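Local coordinates for protein amidase, hydantoinase/carbamoylase family (Paraburkholderia phymatum, PDB 6C0D) that probably hydrolyses N-carbamoyl-L-amino acids as a zinc-binding homodimeric amidase of the peptidase M20 family, at residues L41-V46 with G136-F141; A207-V212 with P355-H360; D266-V271 with Q293-N298. One frame throughout, in Å; residues are numbered along the deposited sequence.

Contact 1 (L41-V46 with G136-F141); sequences LSLSPV and GTFSSF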
# COMPACT_ATOMS: atom_id res chain seq x y z
N LEU A 41 -3.65 16.08 25.18
CA LEU A 41 -3.55 14.65 25.44
C LEU A 41 -3.64 14.37 26.94
O LEU A 41 -3.09 15.11 27.75
CB LEU A 41 -2.23 14.09 24.89
CG LEU A 41 -1.89 14.39 23.42
CD1 LEU A 41 -0.70 13.55 22.97
CD2 LEU A 41 -3.09 14.17 22.51
N SER A 42 -4.32 13.27 27.29
CA SER A 42 -4.52 12.90 28.69
C SER A 42 -3.23 13.01 29.51
O SER A 42 -2.19 12.48 29.12
CB SER A 42 -5.04 11.46 28.77
OG SER A 42 -6.30 11.33 28.16
N LEU A 43 -3.33 13.71 30.64
CA LEU A 43 -2.31 13.85 31.67
C LEU A 43 -1.11 14.69 31.24
O LEU A 43 -0.14 14.80 32.01
CB LEU A 43 -1.80 12.49 32.18
CG LEU A 43 -2.91 11.54 32.63
CD1 LEU A 43 -2.32 10.20 33.03
CD2 LEU A 43 -3.71 12.15 33.76
N SER A 44 -1.12 15.27 30.04
CA SER A 44 -0.11 16.26 29.68
C SER A 44 -0.29 17.50 30.54
O SER A 44 -1.37 17.72 31.11
CB SER A 44 -0.24 16.62 28.21
OG SER A 44 -1.48 17.28 27.98
N PRO A 45 0.75 18.33 30.68
CA PRO A 45 0.60 19.56 31.48
C PRO A 45 -0.60 20.42 31.09
O PRO A 45 -1.29 20.94 31.97
CB PRO A 45 1.92 20.29 31.24
CG PRO A 45 2.89 19.19 31.02
CD PRO A 45 2.15 18.10 30.28
N VAL A 46 -0.87 20.58 29.79
CA VAL A 46 -2.00 21.41 29.40
C VAL A 46 -3.32 20.71 29.75
O VAL A 46 -4.29 21.37 30.14
CB VAL A 46 -1.91 21.77 27.91
CG1 VAL A 46 -2.03 20.54 27.02
CG2 VAL A 46 -2.98 22.78 27.55
N GLY A 136 -7.54 7.28 24.48
CA GLY A 136 -6.53 6.23 24.56
C GLY A 136 -5.10 6.67 24.29
O GLY A 136 -4.37 5.97 23.58
N THR A 137 -4.69 7.82 24.83
CA THR A 137 -3.27 8.15 24.79
C THR A 137 -2.46 7.11 25.55
O THR A 137 -1.36 6.74 25.13
CB THR A 137 -3.05 9.56 25.36
OG1 THR A 137 -3.69 10.52 24.51
CG2 THR A 137 -1.57 9.89 25.44
N PHE A 138 -3.00 6.61 26.66
CA PHE A 138 -2.42 5.49 27.40
C PHE A 138 -3.24 4.22 27.27
O PHE A 138 -2.71 3.17 26.93
CB PHE A 138 -2.26 5.86 28.88
CG PHE A 138 -1.34 7.01 29.13
CD1 PHE A 138 0.02 6.79 29.34
CD2 PHE A 138 -1.82 8.31 29.19
CE1 PHE A 138 0.87 7.85 29.57
CE2 PHE A 138 -0.97 9.37 29.42
CZ PHE A 138 0.38 9.14 29.61
N SER A 139 -4.55 4.31 27.54
CA SER A 139 -5.41 3.14 27.60
C SER A 139 -6.84 3.61 27.37
O SER A 139 -7.38 4.36 28.19
CB SER A 139 -5.28 2.43 28.95
OG SER A 139 -6.04 1.24 29.00
N SER A 140 -7.46 3.17 26.27
CA SER A 140 -8.75 3.71 25.88
C SER A 140 -9.81 3.45 26.94
O SER A 140 -9.89 2.36 27.52
CB SER A 140 -9.19 3.13 24.54
OG SER A 140 -8.37 3.61 23.49
N PHE A 141 -10.62 4.48 27.19
CA PHE A 141 -11.74 4.46 28.15
C PHE A 141 -11.27 4.20 29.58
O PHE A 141 -12.04 3.68 30.40
CB PHE A 141 -12.82 3.45 27.75
CG PHE A 141 -13.29 3.57 26.33
CD1 PHE A 141 -14.06 4.64 25.92
CD2 PHE A 141 -12.96 2.59 25.39
CE1 PHE A 141 -14.50 4.75 24.61
CE2 PHE A 141 -13.38 2.70 24.08
CZ PHE A 141 -14.16 3.78 23.68
O HOH W 1 -5.84 11.89 25.05
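Leu43 and Phe138 meet where a type II beta turn, Leu41 to Ser44, abuts the loop that follows the predicted zinc ligand Glu135. This is the packed part. Methyl CD1 of Leu43 lies 3.9 Å from CE2 of Phe138, the side chains crossing obliquely. The same CE2 points edge-on at the turn's carbonyl, 3.4 Å from Ser42 O, which lies near the ring plane. A chi1 of -63° sets CG of Phe138 beside the backbone N, the ring lies against the turn, and Ala170 of helix 167-173 packs against both.

On the Thr137 side the fit is looser and wetter. Thr137 OG1 comes no nearer than 3.9 Å to Leu41 CB, and a water bridges the two segments, accepting from Ser42 N at 3.0 Å and from Thr137 OG1 at 2.6 Å. Asp133 ties them more directly: its carboxylate bonds to Ser42 OG and to the backbone N of Thr137, Phe138 and Ser139.

The turn leads into helix 45-60, whose N-cap is Ser44, its OG capping Asp47 N. Leu41 O, back in the turn, takes two bonds, from Ser44 N and from Ser44 OG, the hydroxyl arriving at 2.7 Å in the carbonyl plane, on a lone pair.

Contact 2 (A207-V212 with P355-H360); sequences AKLIGV and PGQWMH. With EDO (1,2-ethanediol), chain J.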
# COMPACT_ATOMS: atom_id res chain seq x y z
N ALA A 207 -29.82 17.32 7.44
CA ALA A 207 -30.06 18.72 7.76
C ALA A 207 -30.86 18.88 9.05
O ALA A 207 -31.52 19.91 9.26
CB ALA A 207 -30.75 19.48 6.61
N LYS A 208 -30.80 17.88 9.93
CA LYS A 208 -31.44 17.96 11.24
C LYS A 208 -30.46 18.52 12.26
O LYS A 208 -29.25 18.60 12.03
CB LYS A 208 -31.92 16.58 11.71
CG LYS A 208 -32.84 15.84 10.77
CD LYS A 208 -34.26 16.35 10.86
CE LYS A 208 -35.22 15.29 10.33
NZ LYS A 208 -36.57 15.84 10.08
N LEU A 209 -30.99 18.91 13.43
CA LEU A 209 -30.21 19.59 14.45
C LEU A 209 -29.94 18.74 15.68
O LEU A 209 -29.04 19.09 16.46
CB LEU A 209 -30.93 20.88 14.88
CG LEU A 209 -31.22 21.88 13.73
CD1 LEU A 209 -31.89 23.15 14.27
CD2 LEU A 209 -29.92 22.21 12.97
N ILE A 210 -30.71 17.68 15.92
CA ILE A 210 -30.64 16.91 17.17
C ILE A 210 -30.74 15.44 16.82
O ILE A 210 -31.68 15.04 16.12
CB ILE A 210 -31.77 17.28 18.14
CG1 ILE A 210 -31.70 18.76 18.56
CG2 ILE A 210 -31.77 16.32 19.38
CD1 ILE A 210 -30.50 19.12 19.43
N GLY A 211 -29.82 14.63 17.34
CA GLY A 211 -29.96 13.19 17.17
C GLY A 211 -30.13 12.49 18.50
O GLY A 211 -29.39 12.77 19.46
N VAL A 212 -31.11 11.60 18.60
CA VAL A 212 -31.32 10.77 19.79
C VAL A 212 -30.71 9.41 19.49
O VAL A 212 -31.20 8.71 18.61
CB VAL A 212 -32.81 10.64 20.13
CG1 VAL A 212 -33.00 9.68 21.34
CG2 VAL A 212 -33.43 12.02 20.42
N PRO A 355 -38.91 20.88 17.17
CA PRO A 355 -39.89 20.11 16.41
C PRO A 355 -39.53 20.07 14.93
O PRO A 355 -39.15 21.08 14.33
CB PRO A 355 -41.21 20.86 16.66
CG PRO A 355 -40.83 22.19 17.15
CD PRO A 355 -39.54 22.00 17.90
N GLY A 356 -39.61 18.87 14.35
CA GLY A 356 -39.27 18.69 12.95
C GLY A 356 -37.79 18.74 12.64
O GLY A 356 -37.43 18.64 11.45
N GLN A 357 -36.92 18.86 13.64
CA GLN A 357 -35.49 18.98 13.39
C GLN A 357 -34.69 17.98 14.22
O GLN A 357 -33.52 18.22 14.54
CB GLN A 357 -35.01 20.41 13.65
CG GLN A 357 -35.70 21.43 12.73
CD GLN A 357 -35.37 21.28 11.26
OE1 GLN A 357 -34.53 20.46 10.86
NE2 GLN A 357 -36.03 22.09 10.43
N TRP A 358 -35.30 16.85 14.59
CA TRP A 358 -34.58 15.82 15.33
C TRP A 358 -34.85 14.44 14.75
O TRP A 358 -35.84 14.23 14.03
CB TRP A 358 -34.96 15.85 16.83
CG TRP A 358 -36.35 15.37 17.08
CD1 TRP A 358 -37.51 16.10 17.00
CD2 TRP A 358 -36.74 14.03 17.43
NE1 TRP A 358 -38.60 15.28 17.28
CE2 TRP A 358 -38.15 14.01 17.55
CE3 TRP A 358 -36.03 12.84 17.65
CZ2 TRP A 358 -38.87 12.85 17.88
CZ3 TRP A 358 -36.74 11.67 17.98
CH2 TRP A 358 -38.15 11.69 18.08
N MET A 359 -33.95 13.49 15.03
CA MET A 359 -34.16 12.12 14.57
C MET A 359 -33.50 11.13 15.51
O MET A 359 -32.54 11.45 16.21
CB MET A 359 -33.61 11.88 13.15
CG MET A 359 -32.09 12.12 13.06
SD MET A 359 -31.40 12.15 11.36
CE MET A 359 -31.36 10.42 11.01
N HIS A 360 -34.02 9.90 15.51
CA HIS A 360 -33.28 8.77 16.08
C HIS A 360 -32.19 8.33 15.11
O HIS A 360 -32.35 8.39 13.89
CB HIS A 360 -34.20 7.57 16.34
CG HIS A 360 -35.15 7.75 17.49
ND1 HIS A 360 -36.45 8.17 17.32
CD2 HIS A 360 -34.99 7.52 18.81
CE1 HIS A 360 -37.04 8.21 18.50
NE2 HIS A 360 -36.18 7.82 19.43
C1 EDO J . -27.78 20.81 10.44
O1 EDO J . -27.35 19.48 10.14
C2 EDO J . -26.71 21.84 10.09
O2 EDO J . -27.19 22.64 9.00
O HOH W 2 -37.99 15.73 13.14
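Strands 210-212 and 358-360 run parallel, their axes 4.6 Å apart and inclined by 23°, with Ile210, Gly211 and Val212 paired to Trp358, Met359 and His360. Met359 N donates to Ile210 O at 3.0 Å, and Met359 O receives Val212 N at 2.8 Å. At the start of the pairing, Gln357 O takes Leu209 N at 2.8 Å and, weakly, Ile210 N.

On one face Ile210 CB rests against Trp358 CB (3.7 Å). Further along, Val212 directs one methyl to each of two rings, CG2 reaching Trp358 CE3 and CG1 reaching His360 CD2, each at 3.9 Å. Met359 occupies the other face, where its SD meets Lys208 CG at 4.0 Å and the two chains cross at about a right angle. Bent at chi2 (-79°), Lys208 passes over the Gln357 backbone, and its NZ donates to Gly356 O at 3.2 Å from above the carbonyl plane.

Helix 340-353 covers the tryptophan face, where Asp351 bonds Trp358 NE1. Helix 202-206 packs under Met359, and helix 399-419 receives Leu209 and Ile210. Strand 210-227 is flanked here by parallel 358-363, returning after the hairpin of contact 3, and antiparallel 378-384, where Gly211 bonds to Phe382.

Contact 3 (D266-V271 with Q293-N298); sequences DTVWTV and QFRDAN. With EDO (1,2-ethanediol), chain F.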
# COMPACT_ATOMS: atom_id res chain seq x y z
N ASP A 266 -27.85 1.68 7.28
CA ASP A 266 -26.93 2.13 8.31
C ASP A 266 -25.67 1.27 8.41
O ASP A 266 -24.68 1.72 8.99
CB ASP A 266 -27.61 2.17 9.69
CG ASP A 266 -28.69 3.25 9.79
OD1 ASP A 266 -28.73 4.16 8.94
OD2 ASP A 266 -29.49 3.18 10.75
N THR A 267 -25.69 0.05 7.89
CA THR A 267 -24.50 -0.81 7.96
C THR A 267 -23.32 -0.13 7.28
O THR A 267 -23.48 0.49 6.24
CB THR A 267 -24.81 -2.14 7.26
OG1 THR A 267 -26.06 -2.65 7.75
CG2 THR A 267 -23.70 -3.18 7.51
N VAL A 268 -22.11 -0.25 7.87
CA VAL A 268 -20.91 0.28 7.22
C VAL A 268 -19.82 -0.78 7.15
O VAL A 268 -19.69 -1.65 8.02
CB VAL A 268 -20.34 1.55 7.91
CG1 VAL A 268 -21.33 2.73 7.73
CG2 VAL A 268 -19.98 1.32 9.39
N TRP A 269 -19.01 -0.69 6.08
CA TRP A 269 -17.80 -1.50 6.00
C TRP A 269 -16.79 -0.77 5.13
O TRP A 269 -17.16 -0.01 4.23
CB TRP A 269 -18.07 -2.92 5.47
CG TRP A 269 -18.53 -3.03 4.03
CD1 TRP A 269 -17.74 -3.32 2.91
CD2 TRP A 269 -19.86 -2.92 3.55
NE1 TRP A 269 -18.53 -3.37 1.79
CE2 TRP A 269 -19.84 -3.14 2.16
CE3 TRP A 269 -21.09 -2.63 4.18
CZ2 TRP A 269 -20.99 -3.08 1.37
CZ3 TRP A 269 -22.25 -2.59 3.39
CH2 TRP A 269 -22.18 -2.80 2.01
N THR A 270 -15.52 -1.01 5.43
CA THR A 270 -14.45 -0.16 4.90
C THR A 270 -13.18 -0.97 4.72
O THR A 270 -12.74 -1.62 5.66
CB THR A 270 -14.14 1.01 5.86
OG1 THR A 270 -15.36 1.58 6.34
CG2 THR A 270 -13.31 2.09 5.14
N VAL A 271 -12.58 -0.87 3.54
CA VAL A 271 -11.22 -1.36 3.32
C VAL A 271 -10.31 -0.15 3.51
O VAL A 271 -10.21 0.72 2.63
CB VAL A 271 -11.06 -1.99 1.94
CG1 VAL A 271 -9.57 -2.31 1.67
CG2 VAL A 271 -11.91 -3.27 1.84
N GLN A 293 -12.75 -3.30 8.09
CA GLN A 293 -13.52 -2.99 9.29
C GLN A 293 -14.98 -3.03 8.92
O GLN A 293 -15.34 -2.68 7.80
CB GLN A 293 -13.16 -1.60 9.83
CG GLN A 293 -13.88 -1.22 11.13
CD GLN A 293 -13.53 0.20 11.53
OE1 GLN A 293 -14.22 1.14 11.15
NE2 GLN A 293 -12.43 0.37 12.27
N PHE A 294 -15.84 -3.45 9.85
CA PHE A 294 -17.26 -3.23 9.61
C PHE A 294 -17.98 -3.01 10.94
O PHE A 294 -17.49 -3.41 12.01
CB PHE A 294 -17.93 -4.35 8.78
CG PHE A 294 -17.74 -5.75 9.31
CD1 PHE A 294 -16.66 -6.52 8.89
CD2 PHE A 294 -18.70 -6.33 10.15
CE1 PHE A 294 -16.50 -7.84 9.33
CE2 PHE A 294 -18.54 -7.66 10.60
CZ PHE A 294 -17.44 -8.41 10.19
N ARG A 295 -19.11 -2.32 10.87
CA ARG A 295 -19.85 -1.91 12.06
C ARG A 295 -21.34 -2.01 11.78
O ARG A 295 -21.79 -1.76 10.66
CB ARG A 295 -19.54 -0.46 12.48
CG ARG A 295 -18.05 -0.13 12.56
CD ARG A 295 -17.81 1.24 13.20
NE ARG A 295 -16.44 1.70 12.97
CZ ARG A 295 -15.79 2.55 13.76
NH1 ARG A 295 -16.38 3.03 14.84
NH2 ARG A 295 -14.54 2.89 13.47
N ASP A 296 -22.10 -2.34 12.83
CA ASP A 296 -23.55 -2.36 12.70
C ASP A 296 -24.16 -2.31 14.10
O ASP A 296 -23.55 -2.77 15.07
CB ASP A 296 -24.02 -3.60 11.95
CG ASP A 296 -25.43 -3.44 11.41
OD1 ASP A 296 -25.59 -2.69 10.41
OD2 ASP A 296 -26.38 -4.02 11.99
N ALA A 297 -25.37 -1.76 14.18
CA ALA A 297 -26.07 -1.71 15.46
C ALA A 297 -26.79 -3.01 15.81
O ALA A 297 -27.21 -3.18 16.97
CB ALA A 297 -27.10 -0.58 15.44
N ASN A 298 -26.97 -3.91 14.84
CA ASN A 298 -27.78 -5.10 15.03
C ASN A 298 -26.87 -6.30 15.27
O ASN A 298 -26.12 -6.70 14.35
CB ASN A 298 -28.67 -5.33 13.81
CG ASN A 298 -29.67 -6.46 14.01
OD1 ASN A 298 -29.30 -7.62 14.16
ND2 ASN A 298 -30.96 -6.13 14.01
C1 EDO F . -23.39 4.83 11.46
O1 EDO F . -22.63 3.60 11.54
C2 EDO F . -23.58 5.30 10.02
O2 EDO F . -24.69 4.63 9.41
O HOH W 3 -23.63 1.03 11.32
O HOH W 4 -16.05 0.75 8.93
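The beta hairpin of strands 268-277 and 283-296 pairs here at the end away from its turn, with Val268-Arg295 and Thr270-Gln293 as antiparallel hydrogen-bonded pairs around non-hydrogen-bonded Trp269-Phe294. Val268 N to Arg295 O is almost straight (177°), and the return bond, Arg295 N to Val268 O, measures 3.0 Å. Trp269 CB and Phe294 CB touch at 3.6 Å, and both rings lean away and meet Phe259 edge-to-face.

On the other face, which lies at the homodimer interface, Val268 CG2 packs on Arg295 CB, also at 3.6 Å. Extended Arg295 turns its guanidinium edge to Gln293: NE and NH2 both grip its OE1 at 2.9 Å. A water links that oxygen to Thr270 OG1, which Arg241 of the second subunit also bonds. Gln293 NE2 is bonded by Glu221 of its own chain and by Ser282 of the second subunit.

Thr267 OG1 donates to Asp296 OD1 at 2.7 Å on the syn side, though 35° out of the carboxylate plane. Asp296 OD2 accepts Asn298 N in an Asx turn and forms a salt bridge with Arg301. With both oxygens engaged the carboxylate is probably ionised, while Arg295 NH1 salt-bridges a bound buffer sulfonate, probably from the crystallisation liquor.

In the fold
From the N terminus, contact 1 comes first: it ties the start of helix 45-60 to the loop after strand 125-130, beside the predicted zinc ligand Glu135, closing a loop that includes strand 83-88 and the zinc ligands His89 and Asp100. That loop is complete before contact 2 opens at 207-212, soon after the zinc ligand His196. Contact 2 closes only at 355-360, and contact 3, a local hairpin closure between 266-271 and 293-298, is nested within it. Contacts 2 and 3 are joined through neighbouring strands 210-227 and 283-296, although their nearest atoms are about 7 Å apart. Contact 1 lies across the chain's centre from both. Contact 3 alone of the three touches the second subunit.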